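Local atomic coordinates of ATP-dependent DNA helicase (Mycobacterium smegmatis, PDB entry 5V9X), a protein that couples ATP hydrolysis to 3'-to-5' tracking along single-stranded DNA and probably unwinds RNA:DNA hybrids. Residues D28-F33 with W40-F45; W56-E61 with P244-C249; W82-L87 with R118-G123; G123-A128 with L133-I138. All blocks are in the same frame, centred on the assembly; numbering follows the deposited sequence.

Interaction 1: D28-F33 with W40-F45; sequences DPLGRF and WFTTAF. With ANP (phosphoaminophosphonic acid-adenylate ester), chain C.
T43 OG1, bonded to W40 O at 2.8 Å and to the guanidinium NH2 of R126, ties down the last turn of the helix that offers F41 and T42 to L30. Across the contact the touch is apolar. L30 reaches over with both methyls: CD1 comes to 3.8 Å from F41 CD1 and CD2 lies 4.0 Å from F41 CG, the two side chains crossing at about a right angle. L30 CD1 also brushes T42 OG1, whose hydroxyl is bonded to R38 O. The approach of L30 begins in an Asx turn, where L30 N meets D28 OD1 from above the carboxylate plane at 3.2 Å. F41, with CG anti to its backbone N (chi1 -168°), has F45 CD2 over one face and brings CZ to 3.7 Å from N6 of the ATP analogue ANP. F45 in turn holds the adenine over one ring face, C5 lying 3.4 Å above its plane, while A44 CB covers the opposite face. This N-terminal element thus forms one wall of the nucleotide pocket. W56 of helix 50-60 meets both F33 and F41 edge-to-face, F33 and F45 reach helix 75-88, and W40 packs on helix 118-130.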
loop_
_atom_site.group_PDB
_atom_site.type_symbol
_atom_site.label_atom_id
_atom_site.label_comp_id
_atom_site.label_asym_id
_atom_site.label_seq_id
_atom_site.Cartn_x
_atom_site.Cartn_y
_atom_site.Cartn_z
ATOM N N ASP A 28 -7.429 15.808 -34.747
ATOM C CA ASP A 28 -8.240 16.598 -33.820
ATOM C C ASP A 28 -8.777 15.685 -32.726
ATOM O O ASP A 28 -9.705 14.892 -32.985
ATOM C CB ASP A 28 -9.378 17.300 -34.555
ATOM C CG ASP A 28 -10.135 18.278 -33.671
ATOM O OD1 ASP A 28 -9.747 18.462 -32.497
ATOM O OD2 ASP A 28 -11.124 18.866 -34.157
ATOM N N PRO A 29 -8.236 15.755 -31.506
ATOM C CA PRO A 29 -8.744 14.880 -30.440
ATOM C C PRO A 29 -10.148 15.239 -29.988
ATOM O O PRO A 29 -10.878 14.360 -29.514
ATOM C CB PRO A 29 -7.723 15.071 -29.307
ATOM C CG PRO A 29 -6.543 15.762 -29.934
ATOM C CD PRO A 29 -7.100 16.573 -31.057
ATOM N N LEU A 30 -10.546 16.500 -30.112
ATOM C CA LEU A 30 -11.855 16.950 -29.665
ATOM C C LEU A 30 -12.923 16.839 -30.744
ATOM O O LEU A 30 -14.094 17.111 -30.463
ATOM C CB LEU A 30 -11.764 18.397 -29.166
ATOM C CG LEU A 30 -10.885 18.613 -27.933
ATOM C CD1 LEU A 30 -10.504 20.075 -27.795
ATOM C CD2 LEU A 30 -11.594 18.121 -26.679
ATOM N N GLY A 31 -12.553 16.445 -31.966
ATOM C CA GLY A 31 -13.524 16.305 -33.038
ATOM C C GLY A 31 -14.587 15.259 -32.776
ATOM O O GLY A 31 -15.691 15.363 -33.321
ATOM N N ARG A 32 -14.282 14.259 -31.948
ATOM C CA ARG A 32 -15.267 13.230 -31.631
ATOM C C ARG A 32 -16.419 13.797 -30.811
ATOM O O ARG A 32 -17.580 13.423 -31.018
ATOM C CB ARG A 32 -14.590 12.087 -30.876
ATOM C CG ARG A 32 -13.310 11.598 -31.529
ATOM C CD ARG A 32 -12.514 10.675 -30.620
ATOM N NE ARG A 32 -11.393 10.070 -31.336
ATOM C CZ ARG A 32 -10.132 10.482 -31.246
ATOM N NH1 ARG A 32 -9.815 11.501 -30.460
ATOM N NH2 ARG A 32 -9.184 9.869 -31.943
ATOM N N PHE A 33 -16.119 14.699 -29.880
ATOM C CA PHE A 33 -17.111 15.197 -28.941
ATOM C C PHE A 33 -18.109 16.118 -29.640
ATOM O O PHE A 33 -17.938 16.514 -30.798
ATOM C CB PHE A 33 -16.431 15.942 -27.792
ATOM C CG PHE A 33 -15.418 15.117 -27.044
ATOM C CD1 PHE A 33 -14.146 14.921 -27.556
ATOM C CD2 PHE A 33 -15.734 14.555 -25.817
ATOM C CE1 PHE A 33 -13.214 14.168 -26.870
ATOM C CE2 PHE A 33 -14.803 13.802 -25.124
ATOM C CZ PHE A 33 -13.542 13.610 -25.651
ATOM N N TRP A 40 -16.020 24.166 -24.844
ATOM C CA TRP A 40 -15.617 24.408 -23.463
ATOM C C TRP A 40 -14.152 24.058 -23.247
ATOM O O TRP A 40 -13.379 24.875 -22.729
ATOM C CB TRP A 40 -16.480 23.619 -22.481
ATOM C CG TRP A 40 -15.807 23.598 -21.147
ATOM C CD1 TRP A 40 -15.747 24.622 -20.250
ATOM C CD2 TRP A 40 -15.036 22.527 -20.586
ATOM N NE1 TRP A 40 -15.012 24.248 -19.152
ATOM C CE2 TRP A 40 -14.561 22.967 -19.334
ATOM C CE3 TRP A 40 -14.710 21.237 -21.015
ATOM C CZ2 TRP A 40 -13.778 22.164 -18.508
ATOM C CZ3 TRP A 40 -13.935 20.439 -20.193
ATOM C CH2 TRP A 40 -13.479 20.904 -18.953
ATOM N N PHE A 41 -13.755 22.837 -23.620
ATOM C CA PHE A 41 -12.382 22.402 -23.384
ATOM C C PHE A 41 -11.380 23.328 -24.060
ATOM O O PHE A 41 -10.275 23.531 -23.542
ATOM C CB PHE A 41 -12.193 20.961 -23.867
ATOM C CG PHE A 41 -10.901 20.333 -23.415
ATOM C CD1 PHE A 41 -9.733 20.510 -24.140
ATOM C CD2 PHE A 41 -10.857 19.566 -22.263
ATOM C CE1 PHE A 41 -8.548 19.940 -23.722
ATOM C CE2 PHE A 41 -9.672 18.989 -21.841
ATOM C CZ PHE A 41 -8.516 19.176 -22.572
ATOM N N THR A 42 -11.748 23.906 -25.205
ATOM C CA THR A 42 -10.856 24.841 -25.881
ATOM C C THR A 42 -10.705 26.134 -25.086
ATOM O O THR A 42 -9.609 26.700 -25.013
ATOM C CB THR A 42 -11.371 25.125 -27.293
ATOM O OG1 THR A 42 -11.293 23.928 -28.076
ATOM C CG2 THR A 42 -10.544 26.208 -27.965
ATOM N N THR A 43 -11.789 26.612 -24.474
ATOM C CA THR A 43 -11.717 27.826 -23.672
ATOM C C THR A 43 -11.121 27.590 -22.291
ATOM O O THR A 43 -10.838 28.563 -21.583
ATOM C CB THR A 43 -13.108 28.454 -23.521
ATOM O OG1 THR A 43 -13.964 27.565 -22.794
ATOM C CG2 THR A 43 -13.719 28.738 -24.884
ATOM N N ALA A 44 -10.917 26.333 -21.895
ATOM C CA ALA A 44 -10.409 25.999 -20.571
ATOM C C ALA A 44 -8.927 25.650 -20.565
ATOM O O ALA A 44 -8.222 25.988 -19.609
ATOM C CB ALA A 44 -11.203 24.830 -19.981
ATOM N N PHE A 45 -8.435 24.978 -21.604
ATOM C CA PHE A 45 -7.051 24.537 -21.659
ATOM C C PHE A 45 -6.453 24.879 -23.016
ATOM O O PHE A 45 -7.159 24.940 -24.026
ATOM C CB PHE A 45 -6.934 23.029 -21.401
ATOM C CG PHE A 45 -7.687 22.568 -20.188
ATOM C CD1 PHE A 45 -7.166 22.761 -18.920
ATOM C CD2 PHE A 45 -8.919 21.951 -20.313
ATOM C CE1 PHE A 45 -7.856 22.340 -17.797
ATOM C CE2 PHE A 45 -9.614 21.529 -19.196
ATOM C CZ PHE A 45 -9.082 21.724 -17.936
HETATM P PG ANP C . -2.598 12.364 -10.668
HETATM O O1G ANP C . -1.822 12.759 -9.453
HETATM O O2G ANP C . -3.971 11.722 -10.236
HETATM O O3G ANP C . -1.768 11.315 -11.516
HETATM P PB ANP C . -3.809 13.385 -12.937
HETATM O O1B ANP C . -5.100 12.618 -12.531
HETATM O O2B ANP C . -3.011 12.565 -13.891
HETATM N N3B ANP C . -2.892 13.748 -11.587
HETATM P PA ANP C . -5.382 15.596 -13.036
HETATM O O1A ANP C . -5.443 15.592 -11.552
HETATM O O2A ANP C . -6.646 15.061 -13.706
HETATM O O3A ANP C . -4.197 14.721 -13.623
HETATM O "O5'" ANP C . -5.061 17.055 -13.555
HETATM C "C5'" ANP C . -3.931 17.894 -13.140
HETATM C "C4'" ANP C . -4.362 19.340 -13.157
HETATM O "O4'" ANP C . -4.322 19.866 -14.510
HETATM C "C3'" ANP C . -5.798 19.552 -12.699
HETATM O "O3'" ANP C . -5.937 20.869 -12.189
HETATM C "C2'" ANP C . -6.580 19.425 -14.007
HETATM O "O2'" ANP C . -7.959 19.811 -13.895
HETATM C "C1'" ANP C . -5.637 20.169 -14.956
HETATM N N9 ANP C . -5.722 19.797 -16.372
HETATM C C8 ANP C . -6.379 18.737 -16.941
HETATM N N7 ANP C . -6.247 18.662 -18.244
HETATM C C5 ANP C . -5.459 19.758 -18.557
HETATM C C6 ANP C . -4.956 20.246 -19.778
HETATM N N6 ANP C . -5.185 19.667 -20.958
HETATM N N1 ANP C . -4.198 21.368 -19.742
HETATM C C2 ANP C . -3.963 21.948 -18.561
HETATM N N3 ANP C . -4.385 21.579 -17.349
HETATM C C4 ANP C . -5.129 20.468 -17.415
#

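Interaction 2: W56-E61 with P244-C249; sequences WSAISE and PTTIVC
Helix 50-60 passes the outermost strand 245-248 most closely where the CA atoms of A58 and T246 stand 6.7 Å apart, a closeness consistent with the small side chain of A58. A58 CB points at the strand and meets T246 CG2 at 3.6 Å, with T246 CB behind it at 4.1 Å. Placing CG2 anti to its backbone N, T246 turns this methyl onto A58 and leaves OG1 beside that N (chi1 -66°). Two residues on, V248 also faces the helix, and its CG2 makes a looser contact of 4.4 Å with A58 CB. I247 between them points the other way, onto P232 and A236 of helix 232-240. The strand is held in the parallel sheet by backbone hydrogen bonds from T246 to N64 and L66 and from V248 to L66 and I68. T65 on that neighbouring strand 64-68 touches both A58 and V248, closing the junction. The sheet belongs to the first RecA-like domain of the helicase, whose family P-loop probably follows strand 64-68. Made of carbon atoms, chiefly methyls, the contact has no directional bond to set its alignment: shape and the exclusion of water hold the helix on this face.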
loop_
_atom_site.group_PDB
_atom_site.type_symbol
_atom_site.label_atom_id
_atom_site.label_comp_id
_atom_site.label_asym_id
_atom_site.label_seq_id
_atom_site.Cartn_x
_atom_site.Cartn_y
_atom_site.Cartn_z
ATOM N N TRP A 56 -9.002 9.415 -25.108
ATOM C CA TRP A 56 -10.297 9.710 -25.714
ATOM C C TRP A 56 -10.547 8.834 -26.934
ATOM O O TRP A 56 -11.675 8.386 -27.163
ATOM C CB TRP A 56 -10.382 11.186 -26.093
ATOM C CG TRP A 56 -10.380 12.114 -24.921
ATOM C CD1 TRP A 56 -10.785 11.835 -23.647
ATOM C CD2 TRP A 56 -9.939 13.477 -24.911
ATOM N NE1 TRP A 56 -10.629 12.942 -22.847
ATOM C CE2 TRP A 56 -10.109 13.962 -23.599
ATOM C CE3 TRP A 56 -9.418 14.333 -25.886
ATOM C CZ2 TRP A 56 -9.778 15.266 -23.239
ATOM C CZ3 TRP A 56 -9.092 15.623 -25.527
ATOM C CH2 TRP A 56 -9.271 16.079 -24.215
ATOM N N SER A 57 -9.502 8.573 -27.723
ATOM C CA SER A 57 -9.661 7.730 -28.904
ATOM C C SER A 57 -10.050 6.310 -28.515
ATOM O O SER A 57 -11.008 5.744 -29.054
ATOM C CB SER A 57 -8.371 7.728 -29.722
ATOM O OG SER A 57 -8.556 7.043 -30.949
ATOM N N ALA A 58 -9.315 5.718 -27.571
ATOM C CA ALA A 58 -9.604 4.349 -27.160
ATOM C C ALA A 58 -10.946 4.253 -26.442
ATOM O O ALA A 58 -11.720 3.320 -26.687
ATOM C CB ALA A 58 -8.482 3.823 -26.268
ATOM N N ILE A 59 -11.240 5.207 -25.555
ATOM C CA ILE A 59 -12.492 5.158 -24.804
ATOM C C ILE A 59 -13.685 5.333 -25.734
ATOM O O ILE A 59 -14.690 4.621 -25.617
ATOM C CB ILE A 59 -12.486 6.216 -23.683
ATOM C CG1 ILE A 59 -11.453 5.859 -22.612
ATOM C CG2 ILE A 59 -13.867 6.346 -23.059
ATOM C CD1 ILE A 59 -11.225 6.958 -21.603
ATOM N N SER A 60 -13.596 6.274 -26.679
ATOM C CA SER A 60 -14.716 6.524 -27.581
ATOM C C SER A 60 -15.003 5.322 -28.471
ATOM O O SER A 60 -16.146 5.131 -28.901
ATOM C CB SER A 60 -14.439 7.760 -28.439
ATOM O OG SER A 60 -13.279 7.580 -29.232
ATOM N N GLU A 61 -13.991 4.507 -28.756
ATOM C CA GLU A 61 -14.166 3.316 -29.576
ATOM C C GLU A 61 -14.639 2.108 -28.773
ATOM O O GLU A 61 -14.736 1.010 -29.333
ATOM C CB GLU A 61 -12.865 2.994 -30.315
ATOM C CG GLU A 61 -12.502 4.030 -31.375
ATOM C CD GLU A 61 -11.178 3.744 -32.060
ATOM O OE1 GLU A 61 -10.531 2.733 -31.714
ATOM O OE2 GLU A 61 -10.785 4.533 -32.946
ATOM N N PRO A 244 -10.357 -7.599 -23.141
ATOM C CA PRO A 244 -9.141 -6.942 -23.630
ATOM C C PRO A 244 -9.059 -5.489 -23.186
ATOM O O PRO A 244 -10.070 -4.823 -22.950
ATOM C CB PRO A 244 -9.271 -7.050 -25.154
ATOM C CG PRO A 244 -10.736 -7.113 -25.393
ATOM C CD PRO A 244 -11.316 -7.867 -24.229
ATOM N N THR A 245 -7.823 -5.003 -23.077
ATOM C CA THR A 245 -7.544 -3.662 -22.578
ATOM C C THR A 245 -6.623 -2.932 -23.542
ATOM O O THR A 245 -5.543 -3.434 -23.871
ATOM C CB THR A 245 -6.888 -3.705 -21.194
ATOM O OG1 THR A 245 -7.668 -4.520 -20.316
ATOM C CG2 THR A 245 -6.774 -2.303 -20.613
ATOM N N THR A 246 -7.042 -1.749 -23.984
ATOM C CA THR A 246 -6.151 -0.851 -24.705
ATOM C C THR A 246 -5.297 -0.088 -23.700
ATOM O O THR A 246 -5.825 0.659 -22.869
ATOM C CB THR A 246 -6.939 0.126 -25.572
ATOM O OG1 THR A 246 -7.623 -0.587 -26.609
ATOM C CG2 THR A 246 -6.001 1.155 -26.193
ATOM N N ILE A 247 -3.984 -0.273 -23.769
ATOM C CA ILE A 247 -3.065 0.390 -22.855
ATOM C C ILE A 247 -2.605 1.696 -23.490
ATOM O O ILE A 247 -1.941 1.694 -24.533
ATOM C CB ILE A 247 -1.872 -0.512 -22.509
ATOM C CG1 ILE A 247 -2.342 -1.701 -21.669
ATOM C CG2 ILE A 247 -0.800 0.279 -21.774
ATOM C CD1 ILE A 247 -1.219 -2.572 -21.155
ATOM N N VAL A 248 -2.970 2.811 -22.864
ATOM C CA VAL A 248 -2.539 4.138 -23.284
ATOM C C VAL A 248 -1.375 4.553 -22.397
ATOM O O VAL A 248 -1.534 4.698 -21.180
ATOM C CB VAL A 248 -3.686 5.157 -23.200
ATOM C CG1 VAL A 248 -3.142 6.568 -23.322
ATOM C CG2 VAL A 248 -4.720 4.887 -24.282
ATOM N N CYS A 249 -0.206 4.741 -23.002
ATOM C CA CYS A 249 1.006 5.098 -22.263
ATOM C C CYS A 249 1.901 5.937 -23.161
ATOM O O CYS A 249 2.875 5.443 -23.741
ATOM C CB CYS A 249 1.739 3.850 -21.768
ATOM S SG CYS A 249 3.242 4.185 -20.823
#

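Interaction 3: W82-L87 with R118-G123; sequences WAIDRL and RTPLTG
Two helices of the first RecA-like domain meet here: helix 75-88, which appears to follow the P-loop, and helix 118-130, near its beginning. I84 reaches from the first helix to P120 and L121 on the second, and the CA atoms of I84 and L121 lie 8.0 Å apart. The two methyl-bearing ends of I84 take different partners. Its CG2 meets L121 CD2 at 3.9 Å, whereas CD1, at the end of the extended arm (chi2 169°), stops 4.4 Å from P120 CG at the pyrrolidine ring. L121 does not aim its CB straight at the neighbouring helix; its CD2 methyl swings across, and the side chain crosses that of I84 at about a right angle. I138, from the loop before strand 140-143, touches both L87 and L121 and extends the apolar patch. D85, next to I84, turns its carboxylate to S34 and T37 instead. With carbon atoms alone in touch and one of the two distances long, the pairing is a light dispersion and hydrophobic contact rather than a specific lock.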
loop_
_atom_site.group_PDB
_atom_site.type_symbol
_atom_site.label_atom_id
_atom_site.label_comp_id
_atom_site.label_asym_id
_atom_site.label_seq_id
_atom_site.Cartn_x
_atom_site.Cartn_y
_atom_site.Cartn_z
ATOM N N TRP A 82 -15.462 11.957 -22.081
ATOM C CA TRP A 82 -16.308 11.279 -23.057
ATOM C C TRP A 82 -17.642 10.879 -22.440
ATOM O O TRP A 82 -18.702 11.069 -23.047
ATOM C CB TRP A 82 -15.598 10.054 -23.631
ATOM C CG TRP A 82 -16.439 9.355 -24.652
ATOM C CD1 TRP A 82 -17.158 8.209 -24.477
ATOM C CD2 TRP A 82 -16.679 9.779 -25.999
ATOM N NE1 TRP A 82 -17.818 7.884 -25.638
ATOM C CE2 TRP A 82 -17.541 8.832 -26.588
ATOM C CE3 TRP A 82 -16.241 10.862 -26.768
ATOM C CZ2 TRP A 82 -17.972 8.935 -27.909
ATOM C CZ3 TRP A 82 -16.672 10.963 -28.079
ATOM C CH2 TRP A 82 -17.528 10.006 -28.636
ATOM N N ALA A 83 -17.608 10.319 -21.229
ATOM C CA ALA A 83 -18.848 9.999 -20.533
ATOM C C ALA A 83 -19.644 11.261 -20.226
ATOM O O ALA A 83 -20.880 11.254 -20.285
ATOM C CB ALA A 83 -18.547 9.226 -19.250
ATOM N N ILE A 84 -18.951 12.355 -19.901
ATOM C CA ILE A 84 -19.630 13.626 -19.659
ATOM C C ILE A 84 -20.290 14.127 -20.937
ATOM O O ILE A 84 -21.415 14.641 -20.913
ATOM C CB ILE A 84 -18.640 14.660 -19.092
ATOM C CG1 ILE A 84 -18.160 14.237 -17.702
ATOM C CG2 ILE A 84 -19.272 16.044 -19.040
ATOM C CD1 ILE A 84 -16.988 15.046 -17.194
ATOM N N ASP A 85 -19.603 13.983 -22.072
ATOM C CA ASP A 85 -20.166 14.442 -23.337
ATOM C C ASP A 85 -21.437 13.676 -23.682
ATOM O O ASP A 85 -22.414 14.266 -24.159
ATOM C CB ASP A 85 -19.129 14.306 -24.452
ATOM C CG ASP A 85 -19.552 15.005 -25.728
ATOM O OD1 ASP A 85 -20.007 16.165 -25.645
ATOM O OD2 ASP A 85 -19.424 14.403 -26.814
ATOM N N ARG A 86 -21.447 12.364 -23.436
ATOM C CA ARG A 86 -22.640 11.571 -23.717
ATOM C C ARG A 86 -23.787 11.947 -22.787
ATOM O O ARG A 86 -24.946 12.007 -23.213
ATOM C CB ARG A 86 -22.321 10.082 -23.600
ATOM N N LEU A 87 -23.486 12.205 -21.511
ATOM C CA LEU A 87 -24.523 12.648 -20.585
ATOM C C LEU A 87 -25.052 14.030 -20.949
ATOM O O LEU A 87 -26.190 14.365 -20.605
ATOM C CB LEU A 87 -23.986 12.644 -19.154
ATOM C CG LEU A 87 -23.913 11.281 -18.462
ATOM C CD1 LEU A 87 -22.931 11.319 -17.302
ATOM C CD2 LEU A 87 -25.293 10.855 -17.980
ATOM N N ARG A 118 -16.887 19.960 -10.974
ATOM C CA ARG A 118 -17.737 21.130 -11.142
ATOM C C ARG A 118 -17.232 22.030 -12.264
ATOM O O ARG A 118 -18.037 22.670 -12.948
ATOM C CB ARG A 118 -17.826 21.900 -9.826
ATOM C CG ARG A 118 -18.468 21.106 -8.700
ATOM C CD ARG A 118 -18.746 21.980 -7.489
ATOM N NE ARG A 118 -19.922 21.528 -6.747
ATOM C CZ ARG A 118 -19.880 20.730 -5.684
ATOM N NH1 ARG A 118 -18.714 20.291 -5.222
ATOM N NH2 ARG A 118 -21.004 20.374 -5.078
ATOM N N THR A 119 -15.918 22.079 -12.482
ATOM C CA THR A 119 -15.383 22.911 -13.558
ATOM C C THR A 119 -15.865 22.473 -14.937
ATOM O O THR A 119 -16.347 23.336 -15.692
ATOM C CB THR A 119 -13.852 22.947 -13.476
ATOM O OG1 THR A 119 -13.454 23.514 -12.223
ATOM C CG2 THR A 119 -13.272 23.780 -14.612
ATOM N N PRO A 120 -15.781 21.193 -15.336
ATOM C CA PRO A 120 -16.308 20.831 -16.664
ATOM C C PRO A 120 -17.817 20.956 -16.769
ATOM O O PRO A 120 -18.312 21.489 -17.771
ATOM C CB PRO A 120 -15.835 19.377 -16.848
ATOM C CG PRO A 120 -15.618 18.870 -15.480
ATOM C CD PRO A 120 -15.109 20.041 -14.698
ATOM N N LEU A 121 -18.567 20.505 -15.758
ATOM C CA LEU A 121 -20.024 20.586 -15.833
ATOM C C LEU A 121 -20.498 22.035 -15.885
ATOM O O LEU A 121 -21.382 22.376 -16.679
ATOM C CB LEU A 121 -20.655 19.851 -14.651
ATOM C CG LEU A 121 -20.320 18.362 -14.524
ATOM C CD1 LEU A 121 -21.035 17.741 -13.334
ATOM C CD2 LEU A 121 -20.659 17.610 -15.802
ATOM N N THR A 122 -19.920 22.902 -15.046
ATOM C CA THR A 122 -20.243 24.326 -15.113
ATOM C C THR A 122 -19.899 24.920 -16.477
ATOM O O THR A 122 -20.615 25.803 -16.968
ATOM C CB THR A 122 -19.507 25.080 -13.998
ATOM O OG1 THR A 122 -20.163 24.840 -12.747
ATOM C CG2 THR A 122 -19.451 26.583 -14.271
ATOM N N GLY A 123 -18.825 24.438 -17.108
ATOM C CA GLY A 123 -18.426 24.970 -18.402
ATOM C C GLY A 123 -19.342 24.540 -19.531
ATOM O O GLY A 123 -19.661 25.340 -20.417
#

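Interaction 4: G123-A128 with L133-I138; sequences GITRVA and LPAPSI
I124 and P136 cross at about a right angle, the methyl CG2 of I124 meeting CG of the proline ring at 3.7 Å. This branch stands anti to the backbone N of I124, while the CG1 arm folds back at chi2 -63° and carries CD1 away from the loop. T125, one residue on, likewise extends CG2 toward the loop and meets A135 CB at 3.6 Å, methyl to methyl; its OG1 is turned back to L121 O, one helical turn earlier. A128 CB lies alongside the extended run of the loop, with A128 CB to P136 CD at 4.2 Å and A128 CB to P134 O at 3.9 Å. At the far end the backbone itself closes the contact: L133 N donates to A128 O at 2.8 Å, a bond bent at the hydrogen (135°), with the donor tilted 29° from the carbonyl plane. L133 CB passes beside the same oxygen and lies 4.4 Å from A128 CB; L133 itself is exposed. The loop so doubles back along helix 118-130 on its way to strand 140-143, an outermost strand of the parallel sheet. Helix 35-44 packs on the same helix through T37 against I124, L36 and E39 against V127, and L36 against A128.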
loop_
_atom_site.group_PDB
_atom_site.type_symbol
_atom_site.label_atom_id
_atom_site.label_comp_id
_atom_site.label_asym_id
_atom_site.label_seq_id
_atom_site.Cartn_x
_atom_site.Cartn_y
_atom_site.Cartn_z
ATOM N N GLY A 123 -18.825 24.438 -17.108
ATOM C CA GLY A 123 -18.426 24.970 -18.402
ATOM C C GLY A 123 -19.342 24.540 -19.531
ATOM O O GLY A 123 -19.661 25.340 -20.417
ATOM N N ILE A 124 -19.762 23.270 -19.526
ATOM C CA ILE A 124 -20.731 22.802 -20.514
ATOM C C ILE A 124 -21.989 23.654 -20.453
ATOM O O ILE A 124 -22.541 24.054 -21.485
ATOM C CB ILE A 124 -21.054 21.312 -20.293
ATOM C CG1 ILE A 124 -19.781 20.460 -20.306
ATOM C CG2 ILE A 124 -22.038 20.819 -21.346
ATOM C CD1 ILE A 124 -19.054 20.473 -21.613
ATOM N N THR A 125 -22.444 23.962 -19.236
ATOM C CA THR A 125 -23.636 24.783 -19.056
ATOM C C THR A 125 -23.433 26.182 -19.623
ATOM O O THR A 125 -24.301 26.712 -20.326
ATOM C CB THR A 125 -23.989 24.854 -17.570
ATOM O OG1 THR A 125 -24.228 23.532 -17.071
ATOM C CG2 THR A 125 -25.224 25.721 -17.346
ATOM N N ARG A 126 -22.292 26.801 -19.312
ATOM C CA ARG A 126 -22.004 28.135 -19.824
ATOM C C ARG A 126 -21.983 28.146 -21.347
ATOM O O ARG A 126 -22.524 29.062 -21.978
ATOM C CB ARG A 126 -20.671 28.629 -19.255
ATOM C CG ARG A 126 -20.391 30.109 -19.464
ATOM C CD ARG A 126 -19.471 30.342 -20.648
ATOM N NE ARG A 126 -18.209 29.627 -20.499
ATOM C CZ ARG A 126 -17.320 29.471 -21.475
ATOM N NH1 ARG A 126 -17.557 29.978 -22.677
ATOM N NH2 ARG A 126 -16.197 28.804 -21.250
ATOM N N VAL A 127 -21.379 27.123 -21.956
ATOM C CA VAL A 127 -21.302 27.061 -23.412
ATOM C C VAL A 127 -22.667 26.739 -24.012
ATOM O O VAL A 127 -23.072 27.336 -25.018
ATOM C CB VAL A 127 -20.234 26.037 -23.838
ATOM C CG1 VAL A 127 -20.257 25.833 -25.341
ATOM C CG2 VAL A 127 -18.856 26.496 -23.381
ATOM N N ALA A 128 -23.396 25.795 -23.408
ATOM C CA ALA A 128 -24.726 25.444 -23.896
ATOM C C ALA A 128 -25.636 26.663 -23.946
ATOM O O ALA A 128 -26.324 26.904 -24.945
ATOM C CB ALA A 128 -25.341 24.361 -23.010
ATOM N N LEU A 133 -28.818 26.858 -26.267
ATOM C CA LEU A 133 -29.283 25.506 -26.010
ATOM C C LEU A 133 -29.648 25.333 -24.538
ATOM O O LEU A 133 -29.192 26.093 -23.680
ATOM C CB LEU A 133 -28.205 24.502 -26.408
ATOM C CG LEU A 133 -27.726 24.566 -27.859
ATOM C CD1 LEU A 133 -26.710 23.471 -28.139
ATOM C CD2 LEU A 133 -28.899 24.474 -28.822
ATOM N N PRO A 134 -30.483 24.345 -24.216
ATOM C CA PRO A 134 -30.782 24.077 -22.806
ATOM C C PRO A 134 -29.584 23.459 -22.101
ATOM O O PRO A 134 -28.838 22.663 -22.678
ATOM C CB PRO A 134 -31.963 23.101 -22.869
ATOM C CG PRO A 134 -31.811 22.425 -24.185
ATOM C CD PRO A 134 -31.260 23.471 -25.115
ATOM N N ALA A 135 -29.405 23.838 -20.842
ATOM C CA ALA A 135 -28.292 23.318 -20.067
ATOM C C ALA A 135 -28.541 21.857 -19.699
ATOM O O ALA A 135 -29.677 21.479 -19.394
ATOM C CB ALA A 135 -28.093 24.147 -18.800
ATOM N N PRO A 136 -27.514 21.014 -19.733
ATOM C CA PRO A 136 -27.666 19.647 -19.233
ATOM C C PRO A 136 -27.659 19.604 -17.713
ATOM O O PRO A 136 -27.035 20.430 -17.044
ATOM C CB PRO A 136 -26.443 18.924 -19.810
ATOM C CG PRO A 136 -25.427 19.997 -19.976
ATOM C CD PRO A 136 -26.197 21.235 -20.354
ATOM N N SER A 137 -28.379 18.625 -17.171
ATOM C CA SER A 137 -28.455 18.402 -15.729
ATOM C C SER A 137 -27.739 17.090 -15.430
ATOM O O SER A 137 -28.290 16.007 -15.644
ATOM C CB SER A 137 -29.901 18.370 -15.243
ATOM O OG SER A 137 -30.437 17.060 -15.317
ATOM N N ILE A 138 -26.510 17.193 -14.934
ATOM C CA ILE A 138 -25.671 16.038 -14.632
ATOM C C ILE A 138 -25.419 16.031 -13.130
ATOM O O ILE A 138 -24.767 16.940 -12.599
ATOM C CB ILE A 138 -24.353 16.070 -15.417
ATOM C CG1 ILE A 138 -24.627 15.932 -16.918
ATOM C CG2 ILE A 138 -23.411 14.985 -14.925
ATOM C CD1 ILE A 138 -23.417 16.190 -17.791
#

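How the interactions relate
All four contacts lie in or against the first RecA-like domain, spread from one end of its sheet toward the other. Interactions 3 and 4 share helix 118-130 and G123, and interaction 1 leans on that helix as well, by both packing and a polar bond. Helix 50-60 links interaction 1 to interaction 2 through aromatic packing. Interactions 2 and 3 are small, apolar junctions, helix to sheet in one and helix to helix in the other, joined by W82 against I59 and S60. Interaction 1 is buried too but adds an aromatic wall for the adenine. Interaction 4 lies furthest out, is partly exposed, and alone has a backbone hydrogen bond between its segments.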